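Local coordinates for uncharacterized protein (PDB 4QPV) that is of unknown function but belongs to the DUF1672 family, whose unusual fold repeats a kinked helix followed by three beta strands, at residues F82-S95 and N160-N172. Residues are numbered along the deposited sequence; the frame is centred on the assembly and turned at random.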
loop_
_atom_site.group_PDB
_atom_site.type_symbol
_atom_site.label_atom_id
_atom_site.label_comp_id
_atom_site.label_asym_id
_atom_site.label_seq_id
_atom_site.Cartn_x
_atom_site.Cartn_y
_atom_site.Cartn_z
ATOM N N PHE A 82 4.869 5.480 9.700
ATOM C CA PHE A 82 4.265 5.233 8.391
ATOM C C PHE A 82 4.950 6.232 7.473
ATOM O O PHE A 82 5.161 7.378 7.892
ATOM C CB PHE A 82 2.750 5.448 8.455
ATOM C CG PHE A 82 2.025 4.320 9.142
ATOM C CD1 PHE A 82 2.103 4.158 10.530
ATOM C CD2 PHE A 82 1.262 3.416 8.411
ATOM C CE1 PHE A 82 1.453 3.096 11.161
ATOM C CE2 PHE A 82 0.610 2.353 9.047
ATOM C CZ PHE A 82 0.705 2.204 10.412
ATOM N N VAL A 83 5.344 5.799 6.274
ATOM C CA VAL A 83 6.045 6.653 5.325
ATOM C C VAL A 83 5.391 6.567 3.937
ATOM O O VAL A 83 4.784 5.557 3.597
ATOM C CB VAL A 83 7.572 6.336 5.231
ATOM C CG1 VAL A 83 8.283 6.488 6.586
ATOM C CG2 VAL A 83 7.834 4.945 4.619
ATOM N N HIS A 84 5.543 7.629 3.148
ATOM C CA HIS A 84 5.134 7.662 1.757
ATOM C C HIS A 84 6.372 7.939 0.927
ATOM O O HIS A 84 7.181 8.814 1.262
ATOM C CB HIS A 84 4.022 8.698 1.470
ATOM C CG HIS A 84 3.598 8.729 0.022
ATOM N ND1 HIS A 84 2.863 7.697 -0.537
ATOM C CD2 HIS A 84 3.835 9.664 -0.936
ATOM C CE1 HIS A 84 2.655 8.040 -1.804
ATOM N NE2 HIS A 84 3.212 9.214 -2.090
ATOM N N CYS A 85 6.530 7.173 -0.135
ATOM C CA CYS A 85 7.627 7.318 -1.072
ATOM C C CYS A 85 7.069 7.722 -2.422
ATOM O O CYS A 85 6.075 7.152 -2.873
ATOM C CB CYS A 85 8.416 6.017 -1.183
ATOM S SG CYS A 85 9.855 6.118 -2.289
ATOM N N ASP A 86 7.712 8.716 -3.055
ATOM C CA ASP A 86 7.432 9.143 -4.429
ATOM C C ASP A 86 8.771 9.667 -4.926
ATOM O O ASP A 86 9.017 10.871 -4.947
ATOM C CB ASP A 86 6.259 10.140 -4.544
ATOM C CG ASP A 86 5.832 10.432 -5.989
ATOM O OD1 ASP A 86 6.594 10.087 -6.920
ATOM O OD2 ASP A 86 4.715 10.970 -6.184
ATOM N N ASP A 87 9.661 8.726 -5.246
ATOM C CA ASP A 87 11.053 9.010 -5.579
ATOM C C ASP A 87 11.427 8.292 -6.860
ATOM O O ASP A 87 11.374 7.061 -6.898
ATOM C CB ASP A 87 11.930 8.540 -4.399
ATOM C CG ASP A 87 13.400 8.910 -4.494
ATOM O OD1 ASP A 87 13.761 9.708 -5.400
ATOM O OD2 ASP A 87 14.191 8.422 -3.652
ATOM N N HIS A 88 11.775 9.052 -7.923
ATOM C CA HIS A 88 12.122 8.503 -9.254
ATOM C C HIS A 88 10.955 7.595 -9.752
ATOM O O HIS A 88 11.175 6.506 -10.279
ATOM C CB HIS A 88 13.470 7.749 -9.221
ATOM C CG HIS A 88 14.674 8.625 -9.021
ATOM N ND1 HIS A 88 14.988 9.157 -7.781
ATOM C CD2 HIS A 88 15.630 8.993 -9.907
ATOM C CE1 HIS A 88 16.104 9.849 -7.957
ATOM N NE2 HIS A 88 16.533 9.771 -9.218
ATOM N N ASP A 89 9.711 8.058 -9.525
ATOM C CA ASP A 89 8.433 7.405 -9.850
ATOM C C ASP A 89 8.218 6.080 -9.105
ATOM O O ASP A 89 7.302 5.341 -9.461
ATOM C CB ASP A 89 8.244 7.210 -11.361
ATOM C CG ASP A 89 7.831 8.482 -12.075
ATOM O OD1 ASP A 89 7.223 9.362 -11.422
ATOM O OD2 ASP A 89 8.095 8.590 -13.295
ATOM N N ILE A 90 9.046 5.787 -8.064
ATOM C CA ILE A 90 8.810 4.628 -7.189
ATOM C C ILE A 90 7.850 5.151 -6.105
ATOM O O ILE A 90 8.226 6.037 -5.322
ATOM C CB ILE A 90 10.131 4.019 -6.628
ATOM C CG1 ILE A 90 10.992 3.435 -7.808
ATOM C CG2 ILE A 90 9.850 2.969 -5.519
ATOM C CD1 ILE A 90 12.407 3.346 -7.517
ATOM N N VAL A 91 6.610 4.647 -6.102
ATOM C CA VAL A 91 5.565 5.141 -5.204
ATOM C C VAL A 91 5.006 4.027 -4.326
ATOM O O VAL A 91 4.531 3.011 -4.829
ATOM C CB VAL A 91 4.419 5.846 -5.991
ATOM C CG1 VAL A 91 3.339 6.403 -5.041
ATOM C CG2 VAL A 91 4.967 6.943 -6.924
ATOM N N PHE A 92 5.045 4.236 -2.998
ATOM C CA PHE A 92 4.479 3.279 -2.037
ATOM C C PHE A 92 4.312 3.935 -0.684
ATOM O O PHE A 92 4.863 5.012 -0.427
ATOM C CB PHE A 92 5.376 2.004 -1.880
ATOM C CG PHE A 92 6.774 2.247 -1.321
ATOM C CD1 PHE A 92 6.986 2.359 0.052
ATOM C CD2 PHE A 92 7.859 2.432 -2.174
ATOM C CE1 PHE A 92 8.269 2.635 0.562
ATOM C CE2 PHE A 92 9.150 2.649 -1.666
ATOM C CZ PHE A 92 9.348 2.747 -0.300
ATOM N N ASN A 93 3.544 3.245 0.157
ATOM C CA ASN A 93 3.387 3.549 1.576
ATOM C C ASN A 93 3.845 2.332 2.336
ATOM O O ASN A 93 3.599 1.202 1.899
ATOM C CB ASN A 93 1.971 3.942 1.944
ATOM C CG ASN A 93 1.679 5.366 1.573
ATOM O OD1 ASN A 93 1.666 5.731 0.391
ATOM N ND2 ASN A 93 1.496 6.210 2.572
ATOM N N ALA A 94 4.560 2.552 3.433
ATOM C CA ALA A 94 5.093 1.456 4.234
ATOM C C ALA A 94 5.190 1.906 5.662
ATOM O O ALA A 94 4.959 3.085 5.943
ATOM C CB ALA A 94 6.485 1.077 3.703
ATOM N N SER A 95 5.520 0.985 6.573
ATOM C CA SER A 95 5.742 1.353 7.973
ATOM C C SER A 95 6.856 0.526 8.554
ATOM O O SER A 95 7.136 -0.593 8.089
ATOM C CB SER A 95 4.466 1.235 8.807
ATOM O OG SER A 95 4.184 -0.115 9.136
ATOM N N ASN A 160 -6.441 10.931 2.975
ATOM C CA ASN A 160 -5.845 10.999 4.316
ATOM C C ASN A 160 -5.807 9.639 4.983
ATOM O O ASN A 160 -4.806 9.297 5.613
ATOM C CB ASN A 160 -6.584 11.972 5.212
ATOM C CG ASN A 160 -6.140 13.392 5.057
ATOM O OD1 ASN A 160 -6.939 14.276 4.770
ATOM N ND2 ASN A 160 -4.858 13.638 5.247
ATOM N N ALA A 161 -6.890 8.847 4.815
ATOM C CA ALA A 161 -6.938 7.515 5.417
ATOM C C ALA A 161 -5.802 6.636 4.876
ATOM O O ALA A 161 -5.127 5.981 5.668
ATOM C CB ALA A 161 -8.293 6.856 5.143
ATOM N N ILE A 162 -5.568 6.633 3.548
ATOM C CA ILE A 162 -4.513 5.753 3.010
ATOM C C ILE A 162 -3.105 6.253 3.422
ATOM O O ILE A 162 -2.227 5.433 3.704
ATOM C CB ILE A 162 -4.619 5.528 1.473
ATOM C CG1 ILE A 162 -4.360 6.802 0.677
ATOM C CG2 ILE A 162 -5.971 4.849 1.057
ATOM C CD1 ILE A 162 -4.235 6.606 -0.822
HETATM N N MSE A 163 -2.917 7.578 3.476
HETATM C CA MSE A 163 -1.608 8.146 3.834
HETATM C C MSE A 163 -1.261 7.876 5.298
HETATM O O MSE A 163 -0.114 7.505 5.591
HETATM C CB MSE A 163 -1.565 9.656 3.545
HETATM C CG MSE A 163 -1.472 9.972 2.056
HETATM SE SE MSE A 163 0.099 9.181 1.154
HETATM C CE MSE A 163 -0.865 8.391 -0.260
ATOM N N LYS A 164 -2.225 7.986 6.196
ATOM C CA LYS A 164 -1.964 7.802 7.625
ATOM C C LYS A 164 -2.133 6.399 8.184
ATOM O O LYS A 164 -1.626 6.148 9.290
ATOM C CB LYS A 164 -2.884 8.750 8.397
ATOM C CG LYS A 164 -2.531 10.209 8.130
ATOM C CD LYS A 164 -3.391 11.189 8.877
ATOM C CE LYS A 164 -3.027 12.598 8.443
ATOM N NZ LYS A 164 -3.244 13.588 9.531
ATOM N N THR A 165 -2.890 5.503 7.499
ATOM C CA THR A 165 -3.214 4.227 8.147
ATOM C C THR A 165 -2.814 2.968 7.385
ATOM O O THR A 165 -3.000 1.869 7.918
ATOM C CB THR A 165 -4.732 4.164 8.457
ATOM O OG1 THR A 165 -5.501 3.907 7.269
ATOM C CG2 THR A 165 -5.260 5.415 9.173
ATOM N N GLN A 166 -2.331 3.100 6.145
ATOM C CA GLN A 166 -2.024 1.926 5.315
ATOM C C GLN A 166 -0.533 1.843 5.037
ATOM O O GLN A 166 0.149 2.876 5.008
ATOM C CB GLN A 166 -2.846 1.966 4.005
ATOM C CG GLN A 166 -4.385 2.117 4.247
ATOM C CD GLN A 166 -5.008 0.915 4.943
ATOM O OE1 GLN A 166 -4.847 -0.242 4.532
ATOM N NE2 GLN A 166 -5.747 1.163 6.016
ATOM N N ASN A 167 -0.028 0.606 4.856
ATOM C CA ASN A 167 1.414 0.355 4.757
ATOM C C ASN A 167 1.740 -0.901 3.942
ATOM O O ASN A 167 2.719 -1.592 4.250
ATOM C CB ASN A 167 1.945 0.172 6.223
ATOM C CG ASN A 167 1.322 -0.994 6.979
ATOM O OD1 ASN A 167 0.470 -1.739 6.468
ATOM N ND2 ASN A 167 1.737 -1.193 8.215
ATOM N N SER A 168 0.925 -1.221 2.925
ATOM C CA SER A 168 1.131 -2.475 2.184
ATOM C C SER A 168 1.991 -2.331 0.928
ATOM O O SER A 168 2.353 -3.338 0.306
ATOM C CB SER A 168 -0.216 -3.055 1.773
ATOM O OG SER A 168 -0.927 -2.126 0.968
ATOM N N GLY A 169 2.257 -1.106 0.533
ATOM C CA GLY A 169 3.001 -0.808 -0.685
ATOM C C GLY A 169 2.275 0.253 -1.479
ATOM O O GLY A 169 1.632 1.137 -0.888
ATOM N N PHE A 170 2.346 0.177 -2.824
ATOM C CA PHE A 170 1.636 1.150 -3.662
ATOM C C PHE A 170 0.142 1.060 -3.391
ATOM O O PHE A 170 -0.429 -0.034 -3.404
ATOM C CB PHE A 170 1.907 0.970 -5.189
ATOM C CG PHE A 170 1.079 1.980 -5.967
ATOM C CD1 PHE A 170 1.500 3.299 -6.099
ATOM C CD2 PHE A 170 -0.177 1.636 -6.472
ATOM C CE1 PHE A 170 0.687 4.257 -6.716
ATOM C CE2 PHE A 170 -0.975 2.589 -7.111
ATOM C CZ PHE A 170 -0.534 3.894 -7.228
ATOM N N ARG A 171 -0.486 2.219 -3.167
ATOM C CA ARG A 171 -1.905 2.274 -2.877
ATOM C C ARG A 171 -2.458 3.645 -3.142
ATOM O O ARG A 171 -1.835 4.651 -2.797
ATOM C CB ARG A 171 -2.132 1.908 -1.374
ATOM C CG ARG A 171 -3.596 1.952 -0.919
ATOM C CD ARG A 171 -3.742 1.629 0.571
ATOM N NE ARG A 171 -3.332 0.260 0.923
ATOM C CZ ARG A 171 -4.176 -0.763 1.049
ATOM N NH1 ARG A 171 -5.471 -0.601 0.798
ATOM N NH2 ARG A 171 -3.729 -1.959 1.411
ATOM N N ASN A 172 -3.677 3.689 -3.715
ATOM C CA ASN A 172 -4.407 4.937 -3.855
ATOM C C ASN A 172 -5.792 4.709 -3.217
ATOM O O ASN A 172 -6.010 3.697 -2.523
ATOM C CB ASN A 172 -4.443 5.462 -5.310
ATOM C CG ASN A 172 -5.065 4.505 -6.288
ATOM O OD1 ASN A 172 -5.998 3.765 -5.964
ATOM N ND2 ASN A 172 -4.536 4.487 -7.507
HETATM O O HOH W 1 5.091 -1.804 5.432
#
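Asn93 and Gly169 make the one backbone bridge between the hairpin of strands 78-87 and 90-98 and the loop that leaves helix 159-165. Asn93 N donates to Gly169 O at 3.0 Å, nearly straight at the hydrogen (167°). With strand 90-98 at the border of its three-stranded sheet, this isolated antiparallel pair uses an edge that the hairpin leaves available.

Polar side chains add a second tie nearer the Ser95 end. Asn167 ND2 gives a hydrogen to Ser95 OG at 2.8 Å, tilted slightly from the amide plane, and Glu80 is a further partner of that hydroxyl. Beside it a water joins the two backbones, accepting from Ser95 N and donating to Asn167 O.

Ring contacts flank the bridge, some of them with carbonyl oxygens. In the modelled conformer of selenomethionine Met163, one of two, the turn at chi2 (-58°) carries the selenium over one face of the His84 imidazole, 3.9 Å from the ring centroid. Phe82 takes Ser95 CB over the centre of one face and Lys164 O toward the rim of the other, while Gln166 O lies at its edge, 3.6 Å from CD2. At the far end, CG of Phe170 anti to the backbone N (chi1 177°) carries the ring to Val91, where CD1 meets Val91 CG1 at 3.8 Å; Tyr131 of helix 116-133 stacks on this ring. Val91 O, at the Phe170 edge, is buried without a polar partner.

Between these segments, then, two direct hydrogen bonds and a water bridge set the loop against edge strand 90-98, and packing supplies the rest; Lys164 O and Met163 O bond in turn to Asn71 and Thr70 of strand 67-75.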